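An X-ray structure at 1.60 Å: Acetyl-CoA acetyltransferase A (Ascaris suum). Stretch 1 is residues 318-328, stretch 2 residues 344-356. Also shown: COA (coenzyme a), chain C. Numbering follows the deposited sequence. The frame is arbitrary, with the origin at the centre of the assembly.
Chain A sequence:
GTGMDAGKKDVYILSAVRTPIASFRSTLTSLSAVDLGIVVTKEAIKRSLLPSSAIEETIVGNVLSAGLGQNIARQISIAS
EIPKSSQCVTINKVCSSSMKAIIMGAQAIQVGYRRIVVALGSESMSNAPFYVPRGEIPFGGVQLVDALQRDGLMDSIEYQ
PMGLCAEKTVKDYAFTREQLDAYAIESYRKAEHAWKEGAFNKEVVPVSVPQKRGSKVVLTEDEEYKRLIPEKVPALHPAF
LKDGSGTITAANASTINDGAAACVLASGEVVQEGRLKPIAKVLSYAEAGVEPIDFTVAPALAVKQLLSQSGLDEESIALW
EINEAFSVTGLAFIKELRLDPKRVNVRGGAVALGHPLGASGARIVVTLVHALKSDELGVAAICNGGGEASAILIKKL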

# COMPACT_ATOMS: atom_id res chain seq x y z
N ALA A 318 29.88 -2.30 41.84
CA ALA A 318 31.08 -2.58 41.07
C ALA A 318 30.96 -2.16 39.61
O ALA A 318 31.91 -1.61 39.04
N LEU A 319 29.83 -2.48 38.99
CA LEU A 319 29.61 -2.23 37.57
C LEU A 319 28.22 -1.72 37.32
O LEU A 319 27.28 -2.11 38.00
N TRP A 320 28.12 -0.91 36.28
CA TRP A 320 26.87 -0.31 35.83
C TRP A 320 26.64 -0.63 34.38
O TRP A 320 27.58 -0.61 33.59
N GLU A 321 25.37 -0.91 34.04
CA GLU A 321 24.93 -0.88 32.65
C GLU A 321 23.85 0.18 32.53
O GLU A 321 22.81 0.07 33.19
N ILE A 322 24.10 1.18 31.70
CA ILE A 322 23.09 2.20 31.37
C ILE A 322 22.84 2.09 29.89
O ILE A 322 23.74 2.24 29.09
N ASN A 323 21.61 1.76 29.50
CA ASN A 323 21.39 1.54 28.09
C ASN A 323 21.60 2.83 27.32
O ASN A 323 21.04 3.88 27.66
N GLU A 324 22.40 2.74 26.26
CA GLU A 324 22.82 3.93 25.50
C GLU A 324 21.86 4.23 24.37
O GLU A 324 22.21 4.06 23.20
N ALA A 325 20.66 4.71 24.70
CA ALA A 325 19.75 5.14 23.66
C ALA A 325 20.47 6.17 22.80
O ALA A 325 20.39 6.14 21.58
N PHE A 326 21.20 7.06 23.48
CA PHE A 326 22.03 8.08 22.87
C PHE A 326 23.29 8.20 23.71
O PHE A 326 23.28 7.79 24.86
N SER A 327 24.35 8.80 23.17
CA SER A 327 25.52 9.05 23.99
C SER A 327 25.16 9.89 25.21
O SER A 327 25.70 9.69 26.31
N VAL A 328 24.26 10.84 25.05
CA VAL A 328 23.89 11.69 26.17
C VAL A 328 23.25 10.87 27.30
O VAL A 328 23.36 11.26 28.46
N VAL A 344 31.38 1.83 33.97
CA VAL A 344 30.09 1.95 33.28
C VAL A 344 30.19 1.41 31.85
O VAL A 344 31.05 1.79 31.07
N ASN A 345 29.29 0.48 31.52
CA ASN A 345 29.24 -0.15 30.20
C ASN A 345 30.63 -0.62 29.77
O ASN A 345 31.12 -0.22 28.71
N VAL A 346 31.23 -1.48 30.56
CA VAL A 346 32.65 -1.75 30.37
C VAL A 346 32.96 -2.54 29.10
O VAL A 346 34.14 -2.57 28.67
N ARG A 347 31.94 -3.18 28.51
CA ARG A 347 32.11 -3.90 27.26
C ARG A 347 31.44 -3.18 26.10
O ARG A 347 31.25 -3.74 25.03
N GLY A 348 31.15 -1.90 26.30
CA GLY A 348 30.49 -1.10 25.28
C GLY A 348 29.00 -1.10 25.53
O GLY A 348 28.50 -1.88 26.30
N GLY A 349 28.31 -0.16 24.89
CA GLY A 349 26.87 -0.06 25.04
C GLY A 349 26.19 0.07 23.70
O GLY A 349 26.81 -0.06 22.65
N ALA A 350 24.88 0.32 23.75
CA ALA A 350 24.07 0.26 22.55
C ALA A 350 24.46 1.20 21.41
O ALA A 350 24.10 0.94 20.26
N VAL A 351 25.20 2.27 21.68
CA VAL A 351 25.63 3.11 20.58
C VAL A 351 26.57 2.34 19.64
O VAL A 351 26.57 2.56 18.43
N ALA A 352 27.32 1.40 20.21
CA ALA A 352 28.21 0.54 19.44
C ALA A 352 27.62 -0.84 19.18
O ALA A 352 27.95 -1.47 18.19
N LEU A 353 26.79 -1.34 20.10
CA LEU A 353 26.32 -2.73 20.00
C LEU A 353 24.96 -2.85 19.31
O LEU A 353 24.62 -3.93 18.84
N GLY A 354 24.21 -1.76 19.26
CA GLY A 354 22.88 -1.78 18.65
C GLY A 354 21.78 -1.83 19.68
O GLY A 354 22.02 -2.15 20.84
N HIS A 355 20.57 -1.49 19.27
CA HIS A 355 19.47 -1.30 20.21
C HIS A 355 18.17 -1.90 19.67
O HIS A 355 17.30 -1.16 19.22
N PRO A 356 18.05 -3.24 19.70
CA PRO A 356 16.77 -3.87 19.37
C PRO A 356 15.79 -3.58 20.50
O PRO A 356 15.90 -4.20 21.55

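The most unusual feature of this contact is that a single asparagine side chain takes over where the backbone pairing stops. W320 and V344 form a lone beta bridge, and N345 N donates to W320 O at 2.9 Å; beyond that point the second stretch turns off into a type I turn from N345 to G348. N345, with chi1 in m and chi2 near 0°, then lays its amide along the strand: I322 N donates to N345 OD1 at 2.9 Å, and N345 ND2 donates to I322 O at 3.0 Å. The amide thus satisfies both backbone groups of I322, as a neighbouring strand would.

The same ND2 gives its other bond to a carboxylate, N345 ND2 to E324 OE2 at 2.9 Å. E324 points toward the second stretch and has the largest area covered in the contact. Its m, t rotamer extends the carboxylate to the start of the helix 350-353, where V351 N donates to E324 OE1 at 3.1 Å. One acidic group therefore ties the asparagine to a free amide of the first helical turn. G349, at the N-cap position, makes room for it: a CB there would point toward E324 and lie 2.2 Å from E324 CD, a clash. The rule at G348 is different, since at its backbone angles, with phi near 95°, a CB would be jammed against the preceding carbonyl O, whatever the other stretch does.

Apolar groups pack around this polar centre. I322, in t and p, sets CG2 3.6 Å from CG1 of V344, whose chi1 is t, while V344 CG2 lies 4.0 Å from W320 CB; the indole, with chi1 in m, leads away. L319 (m, t) reaches back so that its CD2 meets CG1 of V346 (chi1 m) at 3.6 Å. Near the helix, A350 and V351 both point toward the first stretch. A350 CB sits 3.6 Å from N323 ND2, and V351, in t, brings CG2 to 3.9 Å from S327 N.

E321 works mainly through water. Its CA-to-CB bond points away overall, yet the m, m rotamer curls the carboxylate back over the turn. Water 1 donates to W320 O (2.8 Å) and E321 OE2 (2.9 Å) and accepts from V346 N (3.0 Å). Water 2 donates to E321 OE2 (2.6 Å) and G348 O (2.9 Å) and accepts from R347 N (2.7 Å), so the amides of V346 and R347 find water partners, while G348 N closes the turn on N345 O at 2.9 Å. Farther along, water 5 accepts from E324 N at 3.1 Å and A350 N at 2.8 Å, with a weak bond from N323 ND2 at 2.8 Å.

At the far end, H355 points toward the first stretch with chi1 in t. N323, also t, places OD1 over one face of the imidazole, 3.3 Å from H355 CE1. Coenzyme A approaches the ring's edge, H355 CD2 lying 3.7 Å from COA C2P, and F326 CZ comes within 3.8 Å of COA O5P although F326 points away from the second stretch.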

# COMPACT_ATOMS: atom_id res chain seq x y z
CB ALA A 318 31.42 -4.05 41.16
CB LEU A 319 29.81 -3.49 36.74
CG LEU A 319 31.22 -4.04 36.63
CD1 LEU A 319 31.14 -5.35 35.83
CD2 LEU A 319 32.17 -3.06 35.97
CB TRP A 320 26.89 1.22 36.00
CG TRP A 320 27.15 1.67 37.37
CD1 TRP A 320 28.37 1.81 37.96
CD2 TRP A 320 26.19 2.08 38.34
NE1 TRP A 320 28.22 2.26 39.24
CE2 TRP A 320 26.89 2.42 39.51
CE3 TRP A 320 24.79 2.15 38.34
CZ2 TRP A 320 26.24 2.87 40.66
CZ3 TRP A 320 24.15 2.59 39.48
CH2 TRP A 320 24.88 2.93 40.63
CB GLU A 321 24.37 -2.22 32.19
CG GLU A 321 25.41 -3.28 31.91
CD GLU A 321 26.19 -3.05 30.63
OE1 GLU A 321 25.60 -2.69 29.59
OE2 GLU A 321 27.42 -3.27 30.63
CB ILE A 322 23.51 3.66 31.76
CG1 ILE A 322 22.49 4.68 31.25
CG2 ILE A 322 24.89 4.03 31.21
CD1 ILE A 322 21.13 4.54 31.86
CB ASN A 323 20.00 0.97 27.80
CG ASN A 323 19.84 0.53 26.35
OD1 ASN A 323 18.94 0.98 25.63
ND2 ASN A 323 20.72 -0.33 25.92
CB GLU A 324 24.23 3.75 24.93
CG GLU A 324 25.26 3.47 25.98
CD GLU A 324 26.65 3.28 25.41
OE1 GLU A 324 26.81 3.06 24.18
OE2 GLU A 324 27.58 3.30 26.23
CB ALA A 325 18.49 5.71 24.26
CB PHE A 326 21.30 9.43 22.81
CG PHE A 326 20.01 9.36 22.07
CD1 PHE A 326 19.98 9.57 20.71
CD2 PHE A 326 18.84 9.02 22.73
CE1 PHE A 326 18.80 9.46 20.01
CE2 PHE A 326 17.66 8.90 22.04
CZ PHE A 326 17.63 9.11 20.68
CB SER A 327 26.60 9.76 23.17
OG SER A 327 27.18 8.86 22.25
CB VAL A 328 22.94 12.85 25.75
CG1 VAL A 328 21.67 12.34 25.04
CG2 VAL A 328 22.57 13.72 26.95
CB VAL A 344 29.60 3.41 33.25
CG1 VAL A 344 28.22 3.50 32.58
CG2 VAL A 344 29.51 3.98 34.66
CB ASN A 345 28.66 0.80 29.16
CG ASN A 345 27.22 1.17 29.46
OD1 ASN A 345 26.63 0.67 30.42
ND2 ASN A 345 26.66 2.07 28.66
CB VAL A 346 33.26 -2.49 31.60
CG1 VAL A 346 33.15 -1.60 32.82
CG2 VAL A 346 32.61 -3.83 31.84
CB ARG A 347 31.60 -5.34 27.45
CG ARG A 347 32.64 -6.10 28.26
CD ARG A 347 32.13 -7.39 28.83
NE ARG A 347 33.09 -7.85 29.83
CZ ARG A 347 32.96 -9.00 30.49
NH1 ARG A 347 31.93 -9.82 30.24
NH2 ARG A 347 33.89 -9.32 31.39
CB ALA A 350 22.62 0.51 22.94
CB VAL A 351 26.30 4.39 21.11
CG1 VAL A 351 27.08 5.11 20.02
CG2 VAL A 351 25.23 5.31 21.65
CB ALA A 352 29.54 0.39 20.16
CB LEU A 353 26.23 -3.37 21.39
CG LEU A 353 27.52 -3.47 22.19
CD1 LEU A 353 27.31 -3.98 23.61
CD2 LEU A 353 28.50 -4.38 21.48
CB HIS A 355 19.31 0.20 20.49
CG HIS A 355 18.28 0.54 21.52
ND1 HIS A 355 17.70 -0.38 22.38
CD2 HIS A 355 17.69 1.73 21.79
CE1 HIS A 355 16.83 0.25 23.16
NE2 HIS A 355 16.82 1.52 22.83
CB PRO A 356 17.11 -5.35 19.26
CG PRO A 356 18.53 -5.47 19.60
CD PRO A 356 18.99 -4.23 20.23
N1A COA C . 30.40 6.41 12.24
C2A COA C . 30.56 7.22 11.19
N3A COA C . 29.56 7.59 10.37
C4A COA C . 28.30 7.15 10.58
C5A COA C . 28.03 6.26 11.72
C6A COA C . 29.19 5.90 12.57
N6A COA C . 29.05 5.10 13.64
N7A COA C . 26.71 5.99 11.68
C8A COA C . 26.18 6.64 10.61
N9A COA C . 27.14 7.34 9.96
C1B COA C . 27.00 8.18 8.73
C2B COA C . 26.71 7.28 7.54
O2B COA C . 27.89 7.00 6.79
C3B COA C . 25.71 8.04 6.70
O3B COA C . 26.35 8.41 5.47
P3B COA C . 26.65 9.90 4.94
O7A COA C . 27.30 10.69 6.05
O8A COA C . 27.60 9.80 3.76
O9A COA C . 25.36 10.56 4.52
C4B COA C . 25.18 9.15 7.61
O4B COA C . 25.94 9.13 8.82
C5B COA C . 23.74 8.85 7.97
O5B COA C . 23.76 7.65 8.74
P1A COA C . 22.93 6.33 8.36
O1A COA C . 23.12 5.92 6.92
O2A COA C . 23.31 5.18 9.27
O3A COA C . 21.39 6.68 8.55
P2A COA C . 20.28 5.79 7.81
O4A COA C . 20.37 5.98 6.31
O5A COA C . 20.42 4.32 8.18
O6A COA C . 18.90 6.37 8.37
CBP COA C . 17.60 5.69 10.23
CCP COA C . 18.79 6.53 9.78
CDP COA C . 16.39 6.22 9.50
CEP COA C . 17.75 4.23 9.81
CAP COA C . 17.35 5.92 11.73
OAP COA C . 16.08 5.33 12.06
C9P COA C . 18.44 5.37 12.63
O9P COA C . 19.27 4.57 12.22
N8P COA C . 18.50 5.76 13.91
C7P COA C . 17.60 6.71 14.54
C6P COA C . 18.20 7.17 15.86
C5P COA C . 17.34 6.63 16.97
O5P COA C . 16.46 7.32 17.48
N4P COA C . 17.59 5.38 17.33
C3P COA C . 16.76 4.72 18.32
C2P COA C . 17.32 4.73 19.72
S1P COA C . 16.03 5.18 20.90
O HOH W 1 29.42 -2.52 32.65
O HOH W 2 29.21 -3.19 28.73
O HOH W 3 26.05 -2.88 27.14
O HOH W 4 24.23 -0.62 28.67
O HOH W 5 23.51 -0.17 26.13